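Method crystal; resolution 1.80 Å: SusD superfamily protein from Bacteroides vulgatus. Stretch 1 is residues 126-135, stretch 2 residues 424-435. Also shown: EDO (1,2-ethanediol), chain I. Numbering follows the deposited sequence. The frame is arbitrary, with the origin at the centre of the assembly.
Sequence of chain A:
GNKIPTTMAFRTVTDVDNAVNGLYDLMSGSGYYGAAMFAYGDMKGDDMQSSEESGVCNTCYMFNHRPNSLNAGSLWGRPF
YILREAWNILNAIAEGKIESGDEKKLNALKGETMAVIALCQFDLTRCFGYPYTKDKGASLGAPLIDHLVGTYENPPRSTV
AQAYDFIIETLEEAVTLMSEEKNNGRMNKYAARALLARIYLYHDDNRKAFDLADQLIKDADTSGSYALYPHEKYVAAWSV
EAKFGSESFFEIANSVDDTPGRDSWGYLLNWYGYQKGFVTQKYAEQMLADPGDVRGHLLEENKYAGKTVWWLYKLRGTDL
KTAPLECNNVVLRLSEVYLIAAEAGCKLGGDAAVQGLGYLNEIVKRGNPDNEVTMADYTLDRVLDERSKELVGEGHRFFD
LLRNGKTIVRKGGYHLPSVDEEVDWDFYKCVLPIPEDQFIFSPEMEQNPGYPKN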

# COMPACT_ATOMS: atom_id res chain seq x y z
N ARG A 126 8.99 -4.78 -2.78
CA ARG A 126 8.43 -4.11 -3.97
C ARG A 126 9.06 -2.75 -4.32
O ARG A 126 8.91 -2.28 -5.45
N CYS A 127 9.71 -2.11 -3.35
CA CYS A 127 10.43 -0.88 -3.60
C CYS A 127 11.87 -1.09 -4.10
O CYS A 127 12.36 -0.28 -4.90
N PHE A 128 12.56 -2.15 -3.64
CA PHE A 128 13.98 -2.33 -3.97
C PHE A 128 14.34 -3.51 -4.90
O PHE A 128 15.46 -3.59 -5.37
N GLY A 129 13.36 -4.37 -5.18
CA GLY A 129 13.49 -5.43 -6.15
C GLY A 129 12.49 -5.30 -7.27
O GLY A 129 11.44 -4.64 -7.12
N TYR A 130 12.84 -5.89 -8.42
CA TYR A 130 11.97 -5.88 -9.57
C TYR A 130 10.75 -6.75 -9.23
O TYR A 130 10.82 -7.65 -8.35
N PRO A 131 9.61 -6.49 -9.89
CA PRO A 131 8.41 -7.28 -9.57
C PRO A 131 8.66 -8.77 -9.66
O PRO A 131 9.29 -9.25 -10.61
N TYR A 132 8.15 -9.50 -8.67
CA TYR A 132 8.27 -10.95 -8.70
C TYR A 132 7.89 -11.53 -10.04
O TYR A 132 8.57 -12.44 -10.55
N THR A 133 6.79 -11.01 -10.60
CA THR A 133 6.23 -11.56 -11.83
C THR A 133 7.11 -11.29 -13.05
O THR A 133 6.93 -11.93 -14.06
N LYS A 134 8.11 -10.41 -12.96
CA LYS A 134 9.04 -10.23 -14.11
C LYS A 134 9.86 -11.49 -14.45
O LYS A 134 10.09 -11.82 -15.62
N ASP A 135 10.27 -12.20 -13.41
CA ASP A 135 11.37 -13.13 -13.52
C ASP A 135 11.36 -14.19 -12.42
O ASP A 135 12.42 -14.69 -12.02
N ASP A 424 8.14 0.83 -17.52
CA ASP A 424 7.79 -0.58 -17.43
C ASP A 424 8.83 -1.25 -16.56
O ASP A 424 9.70 -0.58 -16.03
N TRP A 425 8.76 -2.57 -16.44
CA TRP A 425 9.64 -3.26 -15.51
C TRP A 425 11.09 -3.43 -16.00
O TRP A 425 11.91 -4.07 -15.34
N ASP A 426 11.40 -2.88 -17.17
CA ASP A 426 12.78 -2.86 -17.69
C ASP A 426 13.44 -1.52 -17.41
O ASP A 426 14.64 -1.36 -17.65
N PHE A 427 12.67 -0.55 -16.92
CA PHE A 427 13.21 0.77 -16.56
C PHE A 427 14.01 0.67 -15.28
O PHE A 427 13.49 0.22 -14.26
N TYR A 428 15.27 1.11 -15.30
CA TYR A 428 16.17 0.81 -14.18
C TYR A 428 15.72 1.50 -12.90
O TYR A 428 16.06 1.04 -11.80
N LYS A 429 14.93 2.57 -13.04
CA LYS A 429 14.46 3.29 -11.87
C LYS A 429 13.08 2.84 -11.42
O LYS A 429 12.47 3.50 -10.58
N CYS A 430 12.60 1.69 -11.94
CA CYS A 430 11.38 1.07 -11.37
C CYS A 430 11.63 0.44 -10.01
O CYS A 430 10.68 -0.01 -9.35
N VAL A 431 12.89 0.44 -9.57
CA VAL A 431 13.28 0.21 -8.20
C VAL A 431 14.12 1.37 -7.70
O VAL A 431 14.75 2.08 -8.50
N LEU A 432 14.09 1.58 -6.39
CA LEU A 432 14.97 2.57 -5.75
C LEU A 432 16.38 2.05 -5.66
O LEU A 432 16.61 0.82 -5.66
N PRO A 433 17.36 2.97 -5.60
CA PRO A 433 18.72 2.48 -5.37
C PRO A 433 18.97 2.11 -3.90
O PRO A 433 18.33 2.64 -2.98
N ILE A 434 19.89 1.18 -3.70
CA ILE A 434 20.43 0.86 -2.39
C ILE A 434 21.17 2.12 -1.88
O ILE A 434 22.00 2.68 -2.63
N PRO A 435 20.89 2.57 -0.65
CA PRO A 435 21.58 3.75 -0.11
C PRO A 435 23.09 3.56 -0.06
O PRO A 435 23.57 2.50 0.35

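V431 stands at the apolar centre of the contact, its CA-to-CB bond directed toward stretch 1 and chi1 m. Its CG1 lies over one face of the Y130 ring and comes within 3.1 Å of G129 O, while V431 CG2 is 4.0 Å from Y130 CE1. Y130 (chi1 m, chi2 80°) leaves its backbone sideways, but its ring reaches stretch 2: Y130 CE2 is 3.4 Å from C430 SG, the sulfur sitting oblique to the ring, and Y130 CD2 is 3.3 Å from W425 O at the ring edge. F128 (m) starts away from stretch 2, yet its ring returns to it, with F128 CE1 3.4 Å from both L432 CB and P433 O and F128 CD1 4.3 Å from I434 CD1. L432 (m, t) points toward stretch 1; its CD1 meets C127 CB at 4.3 Å, beside the nearly straight backbone hydrogen bond from L432 N to C127 O (2.9 Å).

Farther out, W425 (chi1 p, chi2 24°) points toward stretch 1 and is the most heavily covered residue. Its CB is 4.2 Å from P131 CD, and K134 CA sits 3.7 Å above the centroid of its six-membered ring, a CH-pi contact. The extended K134 side chain (all t) carries its ammonium past the indole: K134 NZ donates to W425 O at 2.8 Å and forms a salt bridge with D426 OD1 at 3.3 Å, where the hydrogen bond is weak. Water 4 joins the same two charged groups.

Water 3 accepts from Y130 OH and donates to Y428 O; water 1 links R126 O to C430 O, and water 2 links G129 O to C430 O. R126 (p) points away, and its NH2 donates to ethanediol O2 at 3.1 Å.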

# COMPACT_ATOMS: atom_id res chain seq x y z
CB ARG A 126 6.91 -4.04 -3.94
CG ARG A 126 6.33 -3.26 -2.79
CD ARG A 126 4.82 -3.37 -2.89
NE ARG A 126 4.21 -2.82 -1.70
CZ ARG A 126 2.94 -2.44 -1.57
NH1 ARG A 126 2.10 -2.47 -2.58
NH2 ARG A 126 2.51 -1.97 -0.40
CB CYS A 127 10.44 -0.01 -2.35
SG CYS A 127 8.84 0.63 -1.91
CB PHE A 128 14.83 -2.37 -2.70
CG PHE A 128 14.80 -1.08 -1.95
CD1 PHE A 128 15.69 -0.05 -2.27
CD2 PHE A 128 13.86 -0.86 -0.96
CE1 PHE A 128 15.64 1.15 -1.60
CE2 PHE A 128 13.81 0.37 -0.28
CZ PHE A 128 14.70 1.37 -0.61
CB TYR A 130 12.73 -6.39 -10.81
CG TYR A 130 13.70 -5.37 -11.37
CD1 TYR A 130 14.95 -5.18 -10.80
CD2 TYR A 130 13.35 -4.58 -12.46
CE1 TYR A 130 15.83 -4.24 -11.30
CE2 TYR A 130 14.22 -3.64 -12.97
CZ TYR A 130 15.46 -3.46 -12.40
OH TYR A 130 16.34 -2.53 -12.93
CB PRO A 131 7.41 -6.84 -10.67
CG PRO A 131 7.86 -5.49 -11.05
CD PRO A 131 9.34 -5.51 -10.96
CB TYR A 132 7.42 -11.61 -7.60
CG TYR A 132 7.49 -13.11 -7.68
CD1 TYR A 132 8.51 -13.80 -7.08
CD2 TYR A 132 6.55 -13.84 -8.42
CE1 TYR A 132 8.59 -15.16 -7.15
CE2 TYR A 132 6.63 -15.21 -8.51
CZ TYR A 132 7.66 -15.87 -7.87
OH TYR A 132 7.77 -17.24 -7.97
CB THR A 133 4.79 -11.02 -12.08
OG1 THR A 133 4.76 -9.62 -11.81
CG2 THR A 133 3.82 -11.72 -11.15
CB LYS A 134 10.01 -9.06 -13.86
CG LYS A 134 10.91 -8.76 -15.06
CD LYS A 134 11.84 -7.60 -14.79
CE LYS A 134 12.60 -7.23 -16.04
NZ LYS A 134 13.62 -6.19 -15.73
CB ASP A 135 12.68 -12.33 -13.46
CG ASP A 135 12.88 -11.64 -12.11
OD1 ASP A 135 11.98 -11.71 -11.25
OD2 ASP A 135 13.97 -11.06 -11.92
CB ASP A 424 7.67 -1.21 -18.82
CG ASP A 424 8.96 -1.31 -19.55
OD1 ASP A 424 10.05 -1.18 -18.96
OD2 ASP A 424 8.86 -1.54 -20.77
CB TRP A 425 9.00 -4.56 -15.03
CG TRP A 425 8.75 -5.63 -16.04
CD1 TRP A 425 9.40 -5.81 -17.22
CD2 TRP A 425 7.82 -6.72 -15.92
NE1 TRP A 425 8.90 -6.92 -17.87
CE2 TRP A 425 7.95 -7.51 -17.08
CE3 TRP A 425 6.91 -7.12 -14.93
CZ2 TRP A 425 7.17 -8.66 -17.31
CZ3 TRP A 425 6.13 -8.27 -15.16
CH2 TRP A 425 6.27 -9.02 -16.33
CB ASP A 426 12.80 -3.12 -19.19
CG ASP A 426 12.36 -4.53 -19.55
OD1 ASP A 426 12.61 -5.46 -18.78
OD2 ASP A 426 11.79 -4.69 -20.63
CB PHE A 427 12.06 1.75 -16.35
CG PHE A 427 12.49 3.16 -16.09
CD1 PHE A 427 13.53 3.75 -16.80
CD2 PHE A 427 11.78 3.94 -15.19
CE1 PHE A 427 13.89 5.07 -16.58
CE2 PHE A 427 12.12 5.24 -14.98
CZ PHE A 427 13.17 5.81 -15.67
CB TYR A 428 17.63 1.12 -14.52
CG TYR A 428 18.07 2.57 -14.42
CD1 TYR A 428 17.83 3.47 -15.46
CD2 TYR A 428 18.76 3.03 -13.32
CE1 TYR A 428 18.25 4.78 -15.38
CE2 TYR A 428 19.20 4.33 -13.23
CZ TYR A 428 18.93 5.21 -14.27
OH TYR A 428 19.35 6.52 -14.18
CB LYS A 429 14.54 4.80 -12.09
CG LYS A 429 15.99 5.25 -12.28
CD LYS A 429 16.18 6.72 -12.15
CE LYS A 429 15.69 7.48 -13.37
NZ LYS A 429 16.14 8.90 -13.30
CB CYS A 430 10.73 0.06 -12.33
SG CYS A 430 11.53 -1.60 -12.40
CB VAL A 431 14.09 -1.10 -8.03
CG1 VAL A 431 13.20 -2.33 -8.32
CG2 VAL A 431 15.35 -1.11 -8.93
CB LEU A 432 14.49 2.88 -4.34
CG LEU A 432 13.20 3.68 -4.22
CD1 LEU A 432 12.73 3.64 -2.79
CD2 LEU A 432 13.31 5.15 -4.72
CB PRO A 433 19.57 3.67 -5.79
CG PRO A 433 18.73 4.86 -5.35
CD PRO A 433 17.31 4.44 -5.66
CB ILE A 434 21.40 -0.37 -2.45
CG1 ILE A 434 20.73 -1.62 -3.07
CG2 ILE A 434 21.96 -0.67 -1.05
CD1 ILE A 434 19.48 -2.13 -2.36
CB PRO A 435 21.02 3.90 1.31
CG PRO A 435 19.71 3.17 1.26
CD PRO A 435 19.85 2.08 0.28
C1 EDO I . -0.31 0.98 0.38
O1 EDO I . -0.20 0.67 -1.01
C2 EDO I . -0.87 -0.22 1.15
O2 EDO I . 0.17 -1.19 1.50
O HOH W 1 9.44 -0.00 -6.97
O HOH W 2 9.68 -2.82 -9.04
O HOH W 3 17.79 -1.00 -11.24
O HOH W 4 15.35 -5.75 -17.96